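Local coordinates for acetylene hydratase (PDB 2E7Z), which catalyses the hydration of acetylene to acetaldehyde, using a tungsten bis(molybdopterin guanine dinucleotide) cofactor and a [4Fe-4S] cluster, at residues A[333-341]-A[377-387]; A[410-418]-A[443-451]. One frame throughout, in Å; residues are numbered along the deposited sequence. Where two conformers were deposited one is given.

Along the chain, contact 1 opens at the short helix 334-337 and closes after 35 intervening residues, about half of them helical, in the loop between helices 369-376 and 391-400. The chain then enters strand 408-412, where contact 2 begins; it closes 24 residues on, after helix 423-431 and strand 435-440, in the loop before strand 452-455. The two follow in series, neither nesting nor crossing, with centres 26 Å apart and nearest atoms about 11 Å apart. Contact 1 ties helix 334-337 and the 3-10 turn at 340-341 to the irregular segment 377-387; contact 2 joins two loops that follow neighbouring parallel strands of the mixed sheet, and its 410-418 side binds one dinucleotide directly.

Contact 1. Residues A[333-341]-A[377-387]; sequences PISKIQMHE and GVKYFHNMGAF
S335 OG accepts the backbone N-H of H382 at 2.8 Å and 163°, a nearly straight bond that pins helix 334-337 to the coil 377-387. With OG anti to the carbonyl carbon (chi1 -61°), the hydroxyl faces that N-H, while CB packs tightly on V378 CG1 at 3.4 Å. The Q338 amide crosses the H382 ring, its plane about at right angles to the ring plane and NE2 over the ring centre; the G385 backbone lies over the opposite face. Q338 OE1 in turn receives H340 NE2 at 2.7 Å, the donor lying above the carbonyl plane. H340 CB sits over the face of Y380, 3.9 Å from the ring centroid, as a CH-pi contact. F387 turns its edge to the face of the H340 ring, with planes at 69°. In the conformer given, E341 OE1 forms a salt bridge with K379 NZ at 2.9 Å, through its syn lone pair, and also lies at the edge of the Y380 ring, near CE2.

Further out, the S335 hydroxyl is also hydrogen-bonded to E470, whose other carboxylate oxygen takes the N-H of I334. Y362 holds H340 ND1, so both nitrogens of that ring are engaged, which probably fixes its rotation. The three rings H340, Y380 and F387 thus form an aromatic cluster beside an inverse gamma turn centred on H382, whose side chain lies about 7 Å from that of the cofactor-binding E109.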
loop_
_atom_site.group_PDB
_atom_site.type_symbol
_atom_site.label_atom_id
_atom_site.label_comp_id
_atom_site.label_asym_id
_atom_site.label_seq_id
_atom_site.Cartn_x
_atom_site.Cartn_y
_atom_site.Cartn_z
ATOM N N PRO A 333 14.049 12.724 -11.736
ATOM C CA PRO A 333 13.409 12.096 -10.552
ATOM C C PRO A 333 12.094 12.766 -10.137
ATOM O O PRO A 333 11.988 14.001 -10.065
ATOM C CB PRO A 333 14.488 12.208 -9.448
ATOM C CG PRO A 333 15.754 12.250 -10.235
ATOM C CD PRO A 333 15.432 13.122 -11.449
ATOM N N ILE A 334 11.113 11.931 -9.824
ATOM C CA ILE A 334 9.866 12.434 -9.243
ATOM C C ILE A 334 10.201 13.241 -7.976
ATOM O O ILE A 334 9.601 14.284 -7.710
ATOM C CB ILE A 334 8.951 11.263 -8.924
ATOM C CG1 ILE A 334 8.378 10.681 -10.235
ATOM C CG2 ILE A 334 7.837 11.652 -7.951
ATOM C CD1 ILE A 334 7.605 9.363 -10.066
ATOM N N SER A 335 11.179 12.757 -7.197
ATOM C CA SER A 335 11.556 13.436 -5.977
ATOM C C SER A 335 11.967 14.870 -6.225
ATOM O O SER A 335 11.678 15.727 -5.395
ATOM C CB SER A 335 12.756 12.736 -5.312
ATOM O OG SER A 335 12.417 11.394 -4.967
ATOM N N LYS A 336 12.640 15.123 -7.347
ATOM C CA LYS A 336 13.112 16.476 -7.651
ATOM C C LYS A 336 11.944 17.362 -8.091
ATOM O O LYS A 336 11.848 18.521 -7.707
ATOM C CB LYS A 336 14.194 16.410 -8.719
ATOM C CG LYS A 336 15.399 15.576 -8.289
ATOM C CD LYS A 336 16.622 15.904 -9.120
ATOM C CE LYS A 336 17.889 15.754 -8.292
ATOM N NZ LYS A 336 17.844 16.601 -7.075
ATOM N N ILE A 337 11.022 16.781 -8.879
ATOM C CA ILE A 337 9.811 17.499 -9.319
ATOM C C ILE A 337 8.972 17.901 -8.095
ATOM O O ILE A 337 8.378 18.974 -8.068
ATOM C CB ILE A 337 9.005 16.666 -10.375
ATOM C CG1 ILE A 337 9.874 16.550 -11.626
ATOM C CG2 ILE A 337 7.660 17.337 -10.697
ATOM C CD1 ILE A 337 9.375 15.544 -12.653
ATOM N N GLN A 338 8.966 17.060 -7.071
ATOM C CA GLN A 338 8.175 17.325 -5.859
ATOM C C GLN A 338 8.642 18.546 -5.037
ATOM O O GLN A 338 7.869 19.061 -4.246
ATOM C CB GLN A 338 8.130 16.093 -4.964
ATOM C CG GLN A 338 7.368 14.948 -5.589
ATOM C CD GLN A 338 7.344 13.695 -4.745
ATOM O OE1 GLN A 338 8.343 13.399 -4.062
ATOM N NE2 GLN A 338 6.233 12.915 -4.795
ATOM N N MET A 339 9.906 18.979 -5.189
ATOM C CA MET A 339 10.397 20.226 -4.550
ATOM C C MET A 339 10.160 20.209 -3.061
ATOM O O MET A 339 9.722 21.211 -2.484
ATOM C CB MET A 339 9.710 21.439 -5.174
ATOM C CG MET A 339 10.225 21.734 -6.542
ATOM S SD MET A 339 9.460 23.207 -7.291
ATOM C CE MET A 339 9.766 24.486 -6.054
ATOM N N HIS A 340 10.510 19.090 -2.416
ATOM C CA HIS A 340 10.523 19.051 -0.947
ATOM C C HIS A 340 11.410 20.108 -0.297
ATOM O O HIS A 340 11.100 20.578 0.787
ATOM C CB HIS A 340 10.944 17.670 -0.462
ATOM C CG HIS A 340 10.004 16.595 -0.899
ATOM N ND1 HIS A 340 8.738 16.452 -0.371
ATOM C CD2 HIS A 340 10.144 15.622 -1.832
ATOM C CE1 HIS A 340 8.135 15.429 -0.961
ATOM N NE2 HIS A 340 8.968 14.897 -1.843
ATOM N N GLU A 341 12.464 20.504 -0.981
ATOM C CA GLU A 341 13.314 21.500 -0.335
ATOM C C GLU A 341 12.602 22.837 -0.201
ATOM O O GLU A 341 12.889 23.568 0.761
ATOM C CB GLU A 341 14.697 21.624 -0.977
ATOM C CG GLU A 341 15.629 22.529 -0.192
ATOM C CD GLU A 341 16.113 21.912 1.107
ATOM O OE1 GLU A 341 16.788 20.873 1.046
ATOM O OE2 GLU A 341 15.868 22.496 2.186
ATOM N N GLY A 377 21.910 11.326 -5.125
ATOM C CA GLY A 377 21.888 12.675 -5.663
ATOM C C GLY A 377 20.561 13.375 -5.428
ATOM O O GLY A 377 20.249 14.372 -6.070
ATOM N N VAL A 378 19.781 12.837 -4.493
ATOM C CA VAL A 378 18.461 13.369 -4.169
ATOM C C VAL A 378 18.369 13.418 -2.656
ATOM O O VAL A 378 18.342 12.378 -2.006
ATOM C CB VAL A 378 17.330 12.482 -4.760
ATOM C CG1 VAL A 378 16.004 12.911 -4.240
ATOM C CG2 VAL A 378 17.333 12.584 -6.278
ATOM N N LYS A 379 18.328 14.626 -2.105
ATOM C CA LYS A 379 18.292 14.822 -0.659
ATOM C C LYS A 379 17.015 14.252 -0.060
ATOM O O LYS A 379 17.047 13.579 0.974
ATOM C CB LYS A 379 18.393 16.300 -0.318
ATOM C CG LYS A 379 18.269 16.576 1.171
ATOM C CD LYS A 379 18.549 18.029 1.468
ATOM C CE LYS A 379 18.215 18.343 2.897
ATOM N NZ LYS A 379 18.479 19.772 3.174
ATOM N N TYR A 380 15.883 14.538 -0.707
ATOM C CA TYR A 380 14.588 14.035 -0.276
ATOM C C TYR A 380 14.152 12.936 -1.244
ATOM O O TYR A 380 13.464 13.203 -2.224
ATOM C CB TYR A 380 13.541 15.162 -0.249
ATOM C CG TYR A 380 13.845 16.209 0.789
ATOM C CD1 TYR A 380 13.508 16.006 2.124
ATOM C CD2 TYR A 380 14.491 17.399 0.437
ATOM C CE1 TYR A 380 13.748 16.960 3.073
ATOM C CE2 TYR A 380 14.772 18.366 1.404
ATOM C CZ TYR A 380 14.395 18.126 2.721
ATOM O OH TYR A 380 14.600 19.042 3.711
ATOM N N PHE A 381 14.549 11.699 -0.968
ATOM C CA PHE A 381 14.338 10.572 -1.856
ATOM C C PHE A 381 12.967 10.065 -1.487
ATOM O O PHE A 381 12.767 9.457 -0.449
ATOM C CB PHE A 381 15.444 9.537 -1.604
ATOM C CG PHE A 381 15.274 8.225 -2.319
ATOM C CD1 PHE A 381 14.539 8.093 -3.487
ATOM C CD2 PHE A 381 15.932 7.091 -1.823
ATOM C CE1 PHE A 381 14.422 6.852 -4.112
ATOM C CE2 PHE A 381 15.834 5.853 -2.455
ATOM C CZ PHE A 381 15.084 5.733 -3.610
ATOM N N HIS A 382 11.993 10.355 -2.354
ATOM C CA HIS A 382 10.594 9.956 -2.143
ATOM C C HIS A 382 10.499 8.505 -2.588
ATOM O O HIS A 382 10.026 8.212 -3.682
ATOM C CB HIS A 382 9.668 10.849 -2.960
ATOM C CG HIS A 382 8.223 10.591 -2.709
ATOM N ND1 HIS A 382 7.488 9.719 -3.483
ATOM C CD2 HIS A 382 7.376 11.092 -1.779
ATOM C CE1 HIS A 382 6.233 9.723 -3.054
ATOM N NE2 HIS A 382 6.142 10.534 -2.013
ATOM N N ASN A 383 10.961 7.599 -1.728
ATOM C CA ASN A 383 11.026 6.185 -2.080
ATOM C C ASN A 383 9.683 5.502 -1.858
ATOM O O ASN A 383 9.261 5.262 -0.714
ATOM C CB ASN A 383 12.152 5.583 -1.239
ATOM C CG ASN A 383 12.579 4.158 -1.659
ATOM O OD1 ASN A 383 13.254 3.496 -0.873
ATOM N ND2 ASN A 383 12.217 3.691 -2.850
ATOM N N MET A 384 9.015 5.208 -2.982
ATOM C CA MET A 384 7.666 4.595 -3.057
ATOM C C MET A 384 6.608 5.596 -2.604
ATOM O O MET A 384 5.924 6.177 -3.455
ATOM C CB MET A 384 7.594 3.248 -2.288
ATOM C CG MET A 384 8.771 2.269 -2.551
ATOM S SD MET A 384 9.120 1.939 -4.301
ATOM C CE MET A 384 7.881 0.654 -4.617
ATOM N N GLY A 385 6.526 5.848 -1.294
ATOM C CA GLY A 385 5.643 6.890 -0.725
ATOM C C GLY A 385 6.368 7.349 0.514
ATOM O O GLY A 385 6.821 6.500 1.284
ATOM N N ALA A 386 6.553 8.660 0.688
ATOM C CA ALA A 386 7.427 9.133 1.751
ATOM C C ALA A 386 7.054 10.501 2.236
ATOM O O ALA A 386 6.375 11.280 1.552
ATOM C CB ALA A 386 8.905 9.133 1.276
ATOM N N PHE A 387 7.553 10.790 3.431
ATOM C CA PHE A 387 7.394 12.095 4.099
ATOM C C PHE A 387 5.901 12.291 4.315
ATOM O O PHE A 387 5.227 13.128 3.689
ATOM C CB PHE A 387 8.055 13.234 3.316
ATOM C CG PHE A 387 9.401 12.856 2.747
ATOM C CD1 PHE A 387 10.408 12.393 3.582
ATOM C CD2 PHE A 387 9.681 12.956 1.391
ATOM C CE1 PHE A 387 11.645 12.010 3.084
ATOM C CE2 PHE A 387 10.957 12.602 0.886
ATOM C CZ PHE A 387 11.928 12.121 1.752
#

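Contact 2. Residues A[410-418]-A[443-451]; sequences FALASNALM and MTPTAQLAD. With MGD (2-amino-5,6-dimercapto-7-methyl-3,7,8a,9-tetrahydro-8-oxa-1,3,9,10-tetraaza-anthracen-4-one guanosine dinucleotide), chain E.
T446 OG1 donates to N415 OD1 at 2.7 Å, in the carbonyl plane and on a lone pair, and accepts the backbone N-H of L417 at 2.9 Å and 158°. A longer bond from T446 N, tilted 23° from the carbonyl plane, reaches the same OD1 at 3.3 Å. CG of N415 stands opposite its own backbone N (chi1 -179°), which sends the amide toward T446. Two donors of one residue therefore grip the buried oxygen of N415, while S610 binds the amide's ND2. An alanine here is likely to leave T446 OG1 and N without their shared acceptor and S610 without its amide partner.

N415 also centres an inverse gamma turn just beyond strand 408-412, a strand-end loop that binds a dinucleotide: its N-H reaches MGD O5' at 3.0 Å. T444 CG2 touches MGD O3' of the same nucleotide, and T444 OG1 accepts from A447 N in an ST motif. A water links T444 OG1 to S414 O.

Outward, L417 CD2 packs on P445 CB at 3.9 Å and on L449 CD1, crossing both side chains at about a right angle. M418 SD rests 3.7 Å from P445 CG, while helix 423-431 touches L417, M418 and L449.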
loop_
_atom_site.group_PDB
_atom_site.type_symbol
_atom_site.label_atom_id
_atom_site.label_comp_id
_atom_site.label_asym_id
_atom_site.label_seq_id
_atom_site.Cartn_x
_atom_site.Cartn_y
_atom_site.Cartn_z
ATOM N N PHE A 410 -8.477 16.754 0.293
ATOM C CA PHE A 410 -8.566 16.254 -1.076
ATOM C C PHE A 410 -8.329 14.750 -1.063
ATOM O O PHE A 410 -7.311 14.284 -0.523
ATOM C CB PHE A 410 -7.548 16.873 -2.048
ATOM C CG PHE A 410 -7.645 18.350 -2.252
ATOM C CD1 PHE A 410 -8.696 19.111 -1.784
ATOM C CD2 PHE A 410 -6.620 18.976 -2.969
ATOM C CE1 PHE A 410 -8.743 20.501 -2.017
ATOM C CE2 PHE A 410 -6.663 20.345 -3.218
ATOM C CZ PHE A 410 -7.754 21.098 -2.763
ATOM N N ALA A 411 -9.217 14.007 -1.716
ATOM C CA ALA A 411 -9.085 12.561 -1.907
ATOM C C ALA A 411 -8.813 12.314 -3.378
ATOM O O ALA A 411 -9.706 12.578 -4.211
ATOM C CB ALA A 411 -10.334 11.823 -1.440
ATOM N N LEU A 412 -7.631 11.806 -3.723
ATOM C CA LEU A 412 -7.210 11.613 -5.114
ATOM C C LEU A 412 -7.039 10.134 -5.350
ATOM O O LEU A 412 -6.096 9.525 -4.864
ATOM C CB LEU A 412 -5.909 12.371 -5.423
ATOM C CG LEU A 412 -5.884 13.845 -5.014
ATOM C CD1 LEU A 412 -4.496 14.476 -5.211
ATOM C CD2 LEU A 412 -6.961 14.620 -5.724
ATOM N N ALA A 413 -8.007 9.543 -6.064
ATOM C CA ALA A 413 -8.099 8.091 -6.276
ATOM C C ALA A 413 -7.952 7.347 -4.954
ATOM O O ALA A 413 -7.220 6.368 -4.847
ATOM C CB ALA A 413 -7.112 7.605 -7.327
ATOM N N SER A 414 -8.685 7.824 -3.950
ATOM C CA SER A 414 -8.598 7.282 -2.607
ATOM C C SER A 414 -9.951 7.365 -1.918
ATOM O O SER A 414 -10.483 8.461 -1.688
ATOM C CB SER A 414 -7.521 8.076 -1.817
ATOM O OG SER A 414 -7.541 7.740 -0.426
ATOM N N ASN A 415 -10.519 6.190 -1.620
ATOM C CA ASN A 415 -11.765 6.132 -0.871
ATOM C C ASN A 415 -11.391 6.187 0.605
ATOM O O ASN A 415 -11.511 5.237 1.360
ATOM C CB ASN A 415 -12.510 4.855 -1.252
ATOM C CG ASN A 415 -13.840 4.706 -0.558
ATOM O OD1 ASN A 415 -14.420 5.658 -0.043
ATOM N ND2 ASN A 415 -14.361 3.482 -0.616
ATOM N N ALA A 416 -10.909 7.368 0.983
ATOM C CA ALA A 416 -10.268 7.611 2.273
ATOM C C ALA A 416 -11.109 7.250 3.489
ATOM O O ALA A 416 -10.583 6.741 4.483
ATOM C CB ALA A 416 -9.774 9.080 2.368
ATOM N N LEU A 417 -12.423 7.467 3.422
ATOM C CA LEU A 417 -13.283 7.068 4.527
ATOM C C LEU A 417 -13.006 5.617 4.944
ATOM O O LEU A 417 -13.062 5.281 6.126
ATOM C CB LEU A 417 -14.764 7.248 4.136
ATOM C CG LEU A 417 -15.747 6.743 5.176
ATOM C CD1 LEU A 417 -15.708 7.568 6.458
ATOM C CD2 LEU A 417 -17.147 6.770 4.559
ATOM N N MET A 418 -12.770 4.761 3.950
ATOM C CA MET A 418 -12.701 3.317 4.159
ATOM C C MET A 418 -11.293 2.750 4.067
ATOM O O MET A 418 -11.129 1.520 4.124
ATOM C CB MET A 418 -13.597 2.604 3.112
ATOM C CG MET A 418 -15.113 2.752 3.366
ATOM S SD MET A 418 -16.172 2.154 2.017
ATOM C CE MET A 418 -15.499 0.525 1.611
ATOM N N MET A 443 -19.238 7.723 -7.434
ATOM C CA MET A 443 -19.751 8.351 -6.231
ATOM C C MET A 443 -19.493 7.410 -5.039
ATOM O O MET A 443 -20.393 6.787 -4.494
ATOM C CB MET A 443 -21.234 8.713 -6.419
ATOM C CG MET A 443 -21.858 9.537 -5.306
ATOM S SD MET A 443 -21.039 11.132 -4.900
ATOM C CE MET A 443 -21.487 12.162 -6.293
ATOM N N THR A 444 -18.231 7.320 -4.649
ATOM C CA THR A 444 -17.811 6.469 -3.558
ATOM C C THR A 444 -18.328 7.019 -2.225
ATOM O O THR A 444 -18.805 8.148 -2.149
ATOM C CB THR A 444 -16.280 6.404 -3.481
ATOM O OG1 THR A 444 -15.823 7.700 -3.093
ATOM C CG2 THR A 444 -15.695 6.001 -4.815
ATOM N N PRO A 445 -18.244 6.213 -1.155
ATOM C CA PRO A 445 -18.631 6.720 0.139
ATOM C C PRO A 445 -17.892 8.010 0.519
ATOM O O PRO A 445 -18.470 8.891 1.116
ATOM C CB PRO A 445 -18.321 5.548 1.078
ATOM C CG PRO A 445 -18.560 4.299 0.177
ATOM C CD PRO A 445 -17.989 4.750 -1.146
ATOM N N THR A 446 -16.613 8.114 0.147
ATOM C CA THR A 446 -15.863 9.354 0.364
ATOM C C THR A 446 -16.389 10.498 -0.515
ATOM O O THR A 446 -16.579 11.606 -0.043
ATOM C CB THR A 446 -14.369 9.111 0.091
ATOM O OG1 THR A 446 -13.935 8.091 0.980
ATOM C CG2 THR A 446 -13.593 10.367 0.370
ATOM N N ALA A 447 -16.650 10.218 -1.793
ATOM C CA ALA A 447 -17.170 11.245 -2.696
ATOM C C ALA A 447 -18.527 11.771 -2.195
ATOM O O ALA A 447 -18.852 12.948 -2.344
ATOM C CB ALA A 447 -17.304 10.684 -4.105
ATOM N N GLN A 448 -19.271 10.891 -1.530
ATOM C CA GLN A 448 -20.589 11.276 -1.018
ATOM C C GLN A 448 -20.525 12.377 0.022
ATOM O O GLN A 448 -21.484 13.095 0.289
ATOM C CB GLN A 448 -21.245 10.065 -0.416
ATOM C CG GLN A 448 -21.775 9.160 -1.542
ATOM C CD GLN A 448 -22.358 7.858 -1.037
ATOM O OE1 GLN A 448 -22.967 7.817 0.040
ATOM N NE2 GLN A 448 -22.183 6.785 -1.818
ATOM N N LEU A 449 -19.334 12.500 0.618
ATOM C CA LEU A 449 -19.024 13.487 1.667
ATOM C C LEU A 449 -18.348 14.734 1.125
ATOM O O LEU A 449 -17.950 15.619 1.895
ATOM C CB LEU A 449 -18.171 12.823 2.766
ATOM C CG LEU A 449 -18.952 11.818 3.630
ATOM C CD1 LEU A 449 -18.069 10.736 4.252
ATOM C CD2 LEU A 449 -19.774 12.524 4.692
ATOM N N ALA A 450 -18.243 14.840 -0.202
ATOM C CA ALA A 450 -17.503 15.929 -0.797
ATOM C C ALA A 450 -18.347 17.168 -1.066
ATOM O O ALA A 450 -19.569 17.074 -1.161
ATOM C CB ALA A 450 -16.808 15.467 -2.056
ATOM N N ASP A 451 -17.669 18.314 -1.207
ATOM C CA ASP A 451 -18.287 19.518 -1.798
ATOM C C ASP A 451 -18.274 19.431 -3.322
ATOM O O ASP A 451 -19.179 19.938 -4.002
ATOM C CB ASP A 451 -17.555 20.768 -1.343
ATOM C CG ASP A 451 -17.700 20.974 0.139
ATOM O OD1 ASP A 451 -18.767 21.455 0.591
ATOM O OD2 ASP A 451 -16.760 20.652 0.872
HETATM P PB MGD E . -9.445 2.362 -2.233
HETATM O O1B MGD E . -9.497 2.781 -0.785
HETATM O O2B MGD E . -10.392 1.340 -2.745
HETATM O O3B MGD E . -7.986 1.829 -2.634
HETATM O O3A MGD E . -5.928 1.952 -1.199
HETATM P PA MGD E . -6.538 2.524 -2.578
HETATM O O1A MGD E . -5.811 1.990 -3.776
HETATM O O2A MGD E . -6.661 4.004 -2.375
HETATM O "O5'" MGD E . -9.618 3.720 -3.086
HETATM C "C5'" MGD E . -9.209 3.739 -4.443
HETATM C "C4'" MGD E . -10.130 4.714 -5.149
HETATM O "O4'" MGD E . -9.553 4.986 -6.435
HETATM C "C3'" MGD E . -11.503 4.136 -5.476
HETATM O "O3'" MGD E . -12.513 4.990 -4.915
HETATM C "C2'" MGD E . -11.595 4.071 -7.016
HETATM O "O2'" MGD E . -12.891 4.328 -7.591
HETATM C "C1'" MGD E . -10.616 5.147 -7.403
HETATM N N9 MGD E . -9.949 4.988 -8.704
HETATM C C8 MGD E . -9.498 3.841 -9.270
HETATM N N7 MGD E . -8.849 4.098 -10.417
HETATM C C5 MGD E . -8.819 5.442 -10.553
HETATM C C6 MGD E . -8.295 6.395 -11.517
HETATM O O6 MGD E . -7.667 6.017 -12.528
HETATM N N1 MGD E . -8.491 7.694 -11.234
HETATM C C2 MGD E . -9.199 8.159 -10.211
HETATM N N2 MGD E . -9.319 9.509 -10.047
HETATM N N3 MGD E . -9.714 7.344 -9.295
HETATM C C4 MGD E . -9.538 6.014 -9.431
HETATM C C10 MGD E . -5.271 0.684 -1.237
HETATM C C11 MGD E . -4.491 0.560 0.054
HETATM O O11 MGD E . -5.470 0.468 1.087
HETATM C C12 MGD E . -3.622 -0.673 0.019
HETATM S S12 MGD E . -2.559 -0.877 -1.305
HETATM C C13 MGD E . -3.637 -1.557 1.031
HETATM S S13 MGD E . -2.767 -3.020 0.970
HETATM C C14 MGD E . -4.432 -1.347 2.282
HETATM N N15 MGD E . -5.560 -2.260 2.377
HETATM C C16 MGD E . -6.374 -2.024 3.446
HETATM C C17 MGD E . -7.117 -3.067 4.167
HETATM O O17 MGD E . -7.020 -4.266 3.825
HETATM N N18 MGD E . -7.887 -2.683 5.205
HETATM C C19 MGD E . -8.004 -1.394 5.610
HETATM N N19 MGD E . -8.798 -1.073 6.654
HETATM N N20 MGD E . -7.374 -0.396 4.978
HETATM C C21 MGD E . -6.566 -0.649 3.941
HETATM N N22 MGD E . -5.921 0.358 3.346
HETATM C C23 MGD E . -4.904 0.115 2.345
HETATM O O HOH W 1 -13.145 8.046 -3.193
#